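Local atomic coordinates of protease Do-like 1, chloroplastic (Arabidopsis thaliana, PDB entry 3QO6), a protein that acts as a chloroplast serine protease that is required at high temperature and may degrade damaged proteins. Residues B[287-292]-B[313-318]; B[89-94]-B[105-110]. All coordinates share one frame; numbering follows the deposited sequence.

Contact 1: residues B[287-292]-B[313-318]; sequences TSVNGT and VTVEVL
The flat carboxylate of Glu316 is met at one oxygen and over one face. Thr287 OG1 donates a 2.6 Å hydrogen bond to Glu316 OE2. It comes from the anti side of that oxygen and lies 16° out of the carboxylate plane. Ser288 OG sits over a face of the same group, 3.3 Å from Glu316 CD. The side chains of Thr287 and Glu316 cross at about a right angle. Glu316 CG is anti to its backbone N (chi1 168°), which sets it 3.4 Å from Thr287 OG1, and the chain beyond is extended. Glu316 OE2 also has Lys323 NZ nearby as a long, weak ion pair.

The backbone brings Thr287 and Ser288 up to the same residue. Strands 285-289 and 312-318 are antiparallel neighbours in the PDZ domain, and here they form a classic beta bulge. Thr287 and Ser288 both face Glu316. Thr287 N donates to Glu316 O at 3.1 Å, and Glu316 N donates to Ser288 O at 2.9 Å.

Val289 and Val315 form a non-hydrogen-bonded pair whose side chains lie on the opposite face from Ser288 and Glu316. Val289 CG2 packs on Val315 CG1 at 3.9 Å. Val289 also touches Ile303 of helix 297-304. Thr287 CG2 reaches Leu318 CB at 4.2 Å, and Leu318 packs on Arg279 of a second subunit.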
ATOM      1  N   THR B 287      28.401 -21.969  25.760  1.00 85.76           N
ATOM      2  CA  THR B 287      27.876 -23.241  25.289  1.00 88.70           C
ATOM      3  C   THR B 287      27.102 -23.940  26.401  1.00 92.12           C
ATOM      4  O   THR B 287      26.298 -24.844  26.158  1.00 92.31           O
ATOM      5  CB  THR B 287      29.036 -24.145  24.792  1.00 88.39           C
ATOM      6  OG1 THR B 287      29.908 -24.471  25.886  1.00 85.33           O
ATOM      7  CG2 THR B 287      29.854 -23.408  23.717  1.00 84.25           C
ATOM      8  N   SER B 288      27.348 -23.506  27.629  1.00 94.52           N
ATOM      9  CA  SER B 288      26.666 -24.073  28.778  1.00 97.63           C
ATOM     10  C   SER B 288      26.809 -23.145  29.974  1.00101.00           C
ATOM     11  O   SER B 288      27.762 -22.362  30.074  1.00101.33           O
ATOM     12  CB  SER B 288      27.250 -25.440  29.135  1.00 98.50           C
ATOM     13  OG  SER B 288      28.370 -25.311  30.001  1.00 98.61           O
ATOM     14  N   VAL B 289      25.838 -23.231  30.872  1.00103.94           N
ATOM     15  CA  VAL B 289      25.828 -22.435  32.086  1.00105.87           C
ATOM     16  C   VAL B 289      25.507 -23.473  33.157  1.00107.87           C
ATOM     17  O   VAL B 289      24.514 -24.199  33.046  1.00107.25           O
ATOM     18  CB  VAL B 289      24.751 -21.346  32.018  1.00104.31           C
ATOM     19  CG1 VAL B 289      23.378 -21.976  32.003  1.00107.54           C
ATOM     20  CG2 VAL B 289      24.900 -20.409  33.173  1.00102.23           C
ATOM     21  N   ASN B 290      26.365 -23.544  34.173  1.00109.01           N
ATOM     22  CA  ASN B 290      26.254 -24.531  35.244  1.00111.21           C
ATOM     23  C   ASN B 290      25.230 -25.655  35.036  1.00110.39           C
ATOM     24  O   ASN B 290      24.095 -25.584  35.499  1.00109.78           O
ATOM     25  CB  ASN B 290      26.045 -23.862  36.617  1.00112.57           C
ATOM     26  CG  ASN B 290      24.844 -22.961  36.665  1.00113.58           C
ATOM     27  OD1 ASN B 290      23.805 -23.253  36.080  1.00112.01           O
ATOM     28  ND2 ASN B 290      24.969 -21.861  37.399  1.00114.69           N
ATOM     29  N   GLY B 291      25.658 -26.696  34.328  1.00110.07           N
ATOM     30  CA  GLY B 291      24.795 -27.834  34.082  1.00110.62           C
ATOM     31  C   GLY B 291      24.076 -27.777  32.756  1.00112.19           C
ATOM     32  O   GLY B 291      24.439 -28.471  31.806  1.00112.78           O
ATOM     33  N   THR B 292      23.051 -26.939  32.689  1.00112.63           N
ATOM     34  CA  THR B 292      22.264 -26.803  31.479  1.00112.17           C
ATOM     35  C   THR B 292      23.051 -26.230  30.306  1.00111.91           C
ATOM     36  O   THR B 292      23.834 -25.285  30.458  1.00110.01           O
ATOM     37  CB  THR B 292      21.052 -25.924  31.731  1.00113.41           C
ATOM     38  OG1 THR B 292      20.326 -26.436  32.857  1.00112.84           O
ATOM     39  CG2 THR B 292      20.151 -25.906  30.504  1.00115.04           C
ATOM     40  N   VAL B 313      27.199 -18.661  39.420  1.00 97.65           N
ATOM     41  CA  VAL B 313      26.974 -19.535  38.291  1.00 95.59           C
ATOM     42  C   VAL B 313      28.263 -19.870  37.555  1.00 96.45           C
ATOM     43  O   VAL B 313      29.108 -18.997  37.313  1.00 97.98           O
ATOM     44  CB  VAL B 313      25.993 -18.880  37.337  1.00 92.53           C
ATOM     45  CG1 VAL B 313      26.080 -19.519  35.992  1.00 95.41           C
ATOM     46  CG2 VAL B 313      24.597 -19.002  37.902  1.00 93.05           C
ATOM     47  N   THR B 314      28.414 -21.145  37.208  1.00 94.67           N
ATOM     48  CA  THR B 314      29.598 -21.596  36.491  1.00 92.43           C
ATOM     49  C   THR B 314      29.255 -21.700  35.002  1.00 89.11           C
ATOM     50  O   THR B 314      28.429 -22.512  34.586  1.00 84.78           O
ATOM     51  CB  THR B 314      30.131 -22.961  37.072  1.00 93.32           C
ATOM     52  OG1 THR B 314      30.960 -23.617  36.105  1.00 91.63           O
ATOM     53  CG2 THR B 314      28.993 -23.873  37.460  1.00 95.26           C
ATOM     54  N   VAL B 315      29.892 -20.846  34.210  1.00 86.53           N
ATOM     55  CA  VAL B 315      29.646 -20.815  32.780  1.00 89.19           C
ATOM     56  C   VAL B 315      30.808 -21.318  31.939  1.00 87.27           C
ATOM     57  O   VAL B 315      31.970 -20.972  32.157  1.00 83.96           O
ATOM     58  CB  VAL B 315      29.266 -19.369  32.292  1.00 91.37           C
ATOM     59  CG1 VAL B 315      28.395 -18.680  33.331  1.00 90.46           C
ATOM     60  CG2 VAL B 315      30.505 -18.543  32.025  1.00 90.46           C
ATOM     61  N   GLU B 316      30.467 -22.119  30.948  1.00 89.06           N
ATOM     62  CA  GLU B 316      31.441 -22.693  30.037  1.00 92.03           C
ATOM     63  C   GLU B 316      31.432 -21.925  28.716  1.00 89.94           C
ATOM     64  O   GLU B 316      30.383 -21.707  28.128  1.00 89.55           O
ATOM     65  CB  GLU B 316      31.074 -24.158  29.825  1.00 98.14           C
ATOM     66  CG  GLU B 316      31.767 -24.885  28.702  1.00109.20           C
ATOM     67  CD  GLU B 316      31.118 -26.246  28.464  1.00116.77           C
ATOM     68  OE1 GLU B 316      31.165 -27.096  29.390  1.00118.11           O
ATOM     69  OE2 GLU B 316      30.543 -26.456  27.364  1.00117.58           O
ATOM     70  N   VAL B 317      32.602 -21.500  28.262  1.00 90.18           N
ATOM     71  CA  VAL B 317      32.699 -20.768  27.008  1.00 91.92           C
ATOM     72  C   VAL B 317      33.635 -21.456  26.022  1.00 95.89           C
ATOM     73  O   VAL B 317      34.410 -22.332  26.390  1.00 97.06           O
ATOM     74  CB  VAL B 317      33.252 -19.336  27.212  1.00 91.21           C
ATOM     75  CG1 VAL B 317      32.442 -18.615  28.254  1.00 90.30           C
ATOM     76  CG2 VAL B 317      34.732 -19.382  27.608  1.00 88.95           C
ATOM     77  N   LEU B 318      33.540 -21.058  24.760  1.00 97.51           N
ATOM     78  CA  LEU B 318      34.415 -21.571  23.728  1.00 97.23           C
ATOM     79  C   LEU B 318      35.242 -20.353  23.374  1.00 99.63           C
ATOM     80  O   LEU B 318      34.793 -19.467  22.651  1.00100.48           O
ATOM     81  CB  LEU B 318      33.629 -22.054  22.510  1.00 96.32           C
ATOM     82  CG  LEU B 318      34.428 -22.243  21.212  1.00 96.87           C
ATOM     83  CD1 LEU B 318      35.668 -23.068  21.474  1.00 96.32           C
ATOM     84  CD2 LEU B 318      33.566 -22.916  20.173  1.00 94.46           C
TER

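Contact 2: residues B[89-94]-B[105-110]; sequences FDAKVV and LRIDAP
A beta hairpin of the protease domain, made by strands 88-97 and 102-107, holds this contact. Lys92 and Arg106 are its hydrogen-bonded pair. Lys92 N donates to Arg106 O at 2.8 Å, and Arg106 N donates to Lys92 O at 2.9 Å.

Ala91 packs its CB on Ile107 CG2 at 3.5 Å and on Leu105 CG at 4.0 Å. This face turns toward strand 78-82, where Leu79 touches Ala91 and Leu105, and Val81 touches Ala91 and Ile107. Val94 CG2 rests on Arg106 CB at 3.4 Å.

The ring of Phe89 meets the chain beyond the second strand. Asp108 O lies in the ring plane at its edge, 3.2 Å from Phe89 CD1. Pro110 CD is near the same plane, 4.0 Å from Phe89 CE1. An alanine here would probably leave Asp108 O and Pro110 without the ring edge and open a gap beside them.

Asp90 points away and makes a salt bridge with Arg80. Strand 65-69 pairs with the other side of strand 102-107, as in the antiparallel barrel of trypsin-like proteases.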
ATOM      1  N   PHE B  89     -11.491   6.383  39.491  1.00 92.54           N
ATOM      2  CA  PHE B  89     -10.487   6.871  40.442  1.00 89.43           C
ATOM      3  C   PHE B  89      -9.140   7.157  39.797  1.00 90.29           C
ATOM      4  O   PHE B  89      -8.826   6.661  38.704  1.00 89.04           O
ATOM      5  CB  PHE B  89     -10.247   5.866  41.566  1.00 85.79           C
ATOM      6  CG  PHE B  89     -11.480   5.477  42.309  1.00 87.50           C
ATOM      7  CD1 PHE B  89     -11.480   5.443  43.698  1.00 89.72           C
ATOM      8  CD2 PHE B  89     -12.629   5.095  41.637  1.00 88.23           C
ATOM      9  CE1 PHE B  89     -12.610   5.030  44.404  1.00 89.69           C
ATOM     10  CE2 PHE B  89     -13.755   4.683  42.326  1.00 90.56           C
ATOM     11  CZ  PHE B  89     -13.747   4.650  43.714  1.00 91.91           C
ATOM     12  N   ASP B  90      -8.343   7.965  40.493  1.00 92.14           N
ATOM     13  CA  ASP B  90      -7.006   8.313  40.020  1.00 88.25           C
ATOM     14  C   ASP B  90      -6.106   7.230  40.596  1.00 82.94           C
ATOM     15  O   ASP B  90      -6.311   6.794  41.745  1.00 80.07           O
ATOM     16  CB  ASP B  90      -6.601   9.695  40.527  1.00 94.29           C
ATOM     17  CG  ASP B  90      -5.895  10.509  39.463  1.00101.09           C
ATOM     18  OD1 ASP B  90      -4.748  10.161  39.086  1.00100.64           O
ATOM     19  OD2 ASP B  90      -6.502  11.500  38.990  1.00105.44           O
ATOM     20  N   ALA B  91      -5.126   6.787  39.808  1.00 76.82           N
ATOM     21  CA  ALA B  91      -4.273   5.699  40.262  1.00 77.71           C
ATOM     22  C   ALA B  91      -2.802   5.986  40.309  1.00 77.42           C
ATOM     23  O   ALA B  91      -2.234   6.564  39.378  1.00 77.63           O
ATOM     24  CB  ALA B  91      -4.516   4.463  39.403  1.00 76.95           C
ATOM     25  N   LYS B  92      -2.179   5.542  41.394  1.00 75.68           N
ATOM     26  CA  LYS B  92      -0.749   5.728  41.568  1.00 76.58           C
ATOM     27  C   LYS B  92      -0.036   4.435  41.171  1.00 74.30           C
ATOM     28  O   LYS B  92      -0.481   3.336  41.507  1.00 73.67           O
ATOM     29  CB  LYS B  92      -0.443   6.072  43.030  1.00 81.20           C
ATOM     30  CG  LYS B  92       1.044   6.270  43.356  1.00 90.32           C
ATOM     31  CD  LYS B  92       1.443   5.553  44.663  1.00 90.71           C
ATOM     32  CE  LYS B  92       2.965   5.501  44.835  1.00 91.23           C
ATOM     33  NZ  LYS B  92       3.366   4.407  45.777  1.00 89.79           N
ATOM     34  N   VAL B  93       1.068   4.574  40.454  1.00 70.13           N
ATOM     35  CA  VAL B  93       1.835   3.420  40.030  1.00 68.66           C
ATOM     36  C   VAL B  93       2.692   2.844  41.158  1.00 69.24           C
ATOM     37  O   VAL B  93       3.785   3.329  41.422  1.00 72.84           O
ATOM     38  CB  VAL B  93       2.753   3.795  38.862  1.00 65.68           C
ATOM     39  CG1 VAL B  93       3.569   2.608  38.432  1.00 63.31           C
ATOM     40  CG2 VAL B  93       1.924   4.294  37.713  1.00 68.31           C
ATOM     41  N   VAL B  94       2.209   1.810  41.830  1.00 68.66           N
ATOM     42  CA  VAL B  94       2.991   1.194  42.905  1.00 67.20           C
ATOM     43  C   VAL B  94       4.348   0.660  42.425  1.00 69.45           C
ATOM     44  O   VAL B  94       5.346   0.769  43.133  1.00 73.58           O
ATOM     45  CB  VAL B  94       2.227   0.011  43.542  1.00 64.69           C
ATOM     46  CG1 VAL B  94       3.121  -0.723  44.529  1.00 54.85           C
ATOM     47  CG2 VAL B  94       0.933   0.503  44.197  1.00 62.46           C
ATOM     48  N   LEU B 105      -0.941  -1.175  40.600  1.00 66.57           N
ATOM     49  CA  LEU B 105      -1.454   0.162  40.800  1.00 68.08           C
ATOM     50  C   LEU B 105      -2.114   0.230  42.158  1.00 71.05           C
ATOM     51  O   LEU B 105      -2.396  -0.807  42.781  1.00 68.86           O
ATOM     52  CB  LEU B 105      -2.493   0.477  39.735  1.00 67.26           C
ATOM     53  CG  LEU B 105      -2.163   1.306  38.493  1.00 69.27           C
ATOM     54  CD1 LEU B 105      -0.753   1.097  37.986  1.00 64.33           C
ATOM     55  CD2 LEU B 105      -3.185   0.944  37.434  1.00 69.80           C
ATOM     56  N   ARG B 106      -2.341   1.454  42.626  1.00 74.50           N
ATOM     57  CA  ARG B 106      -3.019   1.665  43.896  1.00 77.98           C
ATOM     58  C   ARG B 106      -3.988   2.804  43.705  1.00 78.30           C
ATOM     59  O   ARG B 106      -3.702   3.782  42.999  1.00 78.28           O
ATOM     60  CB  ARG B 106      -2.045   2.026  45.018  1.00 83.82           C
ATOM     61  CG  ARG B 106      -2.607   1.763  46.422  1.00 91.92           C
ATOM     62  CD  ARG B 106      -1.872   2.546  47.535  1.00101.97           C
ATOM     63  NE  ARG B 106      -2.369   2.176  48.868  1.00110.96           N
ATOM     64  CZ  ARG B 106      -1.732   1.366  49.721  1.00114.83           C
ATOM     65  NH1 ARG B 106      -0.550   0.837  49.398  1.00117.74           N
ATOM     66  NH2 ARG B 106      -2.288   1.053  50.890  1.00113.91           N
ATOM     67  N   ILE B 107      -5.158   2.650  44.304  1.00 80.96           N
ATOM     68  CA  ILE B 107      -6.176   3.675  44.246  1.00 82.25           C
ATOM     69  C   ILE B 107      -6.749   3.841  45.644  1.00 86.47           C
ATOM     70  O   ILE B 107      -6.683   2.928  46.480  1.00 85.67           O
ATOM     71  CB  ILE B 107      -7.331   3.346  43.245  1.00 79.02           C
ATOM     72  CG1 ILE B 107      -8.051   2.064  43.648  1.00 74.53           C
ATOM     73  CG2 ILE B 107      -6.788   3.265  41.833  1.00 77.01           C
ATOM     74  CD1 ILE B 107      -9.367   1.858  42.922  1.00 70.56           C
ATOM     75  N   ASP B 108      -7.293   5.031  45.882  1.00 92.33           N
ATOM     76  CA  ASP B 108      -7.901   5.423  47.150  1.00 95.04           C
ATOM     77  C   ASP B 108      -9.390   5.131  47.035  1.00 94.31           C
ATOM     78  O   ASP B 108     -10.157   5.996  46.607  1.00 94.79           O
ATOM     79  CB  ASP B 108      -7.682   6.928  47.356  1.00 99.12           C
ATOM     80  CG  ASP B 108      -8.206   7.425  48.686  1.00104.07           C
ATOM     81  OD1 ASP B 108      -8.352   8.659  48.831  1.00106.51           O
ATOM     82  OD2 ASP B 108      -8.464   6.593  49.587  1.00107.44           O
ATOM     83  N   ALA B 109      -9.807   3.926  47.409  1.00 92.56           N
ATOM     84  CA  ALA B 109     -11.223   3.587  47.285  1.00 93.29           C
ATOM     85  C   ALA B 109     -11.789   2.887  48.505  1.00 93.05           C
ATOM     86  O   ALA B 109     -11.072   2.174  49.208  1.00 94.30           O
ATOM     87  CB  ALA B 109     -11.448   2.714  46.042  1.00 94.56           C
ATOM     88  N   PRO B 110     -13.097   3.074  48.764  1.00 92.45           N
ATOM     89  CA  PRO B 110     -13.782   2.457  49.908  1.00 92.10           C
ATOM     90  C   PRO B 110     -13.778   0.918  49.867  1.00 93.76           C
ATOM     91  O   PRO B 110     -14.385   0.303  48.994  1.00 93.57           O
ATOM     92  CB  PRO B 110     -15.187   3.061  49.833  1.00 91.47           C
ATOM     93  CG  PRO B 110     -15.355   3.399  48.368  1.00 89.24           C
ATOM     94  CD  PRO B 110     -14.012   3.939  47.991  1.00 89.29           C
TER

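How the contacts relate
The two contacts belong to different domains. Contact 2 lies in the trypsin-like protease domain and contact 1 in the PDZ domain, later in the chain. They do not touch. Their centres are 45 Å apart, their nearest atoms are about 28 Å apart, and they lie on opposite sides of the chain's centre. Contact 2 is the closer to the predicted charge relay system but does not touch it. The side chain of Leu105 is about 11 Å from that of Asp101 and about 12 Å from that of His71. Asp101 comes just before strand 102-107 of the hairpin. Contact 1 is away from these residues. Both join antiparallel strands; contact 1 includes a classic beta bulge.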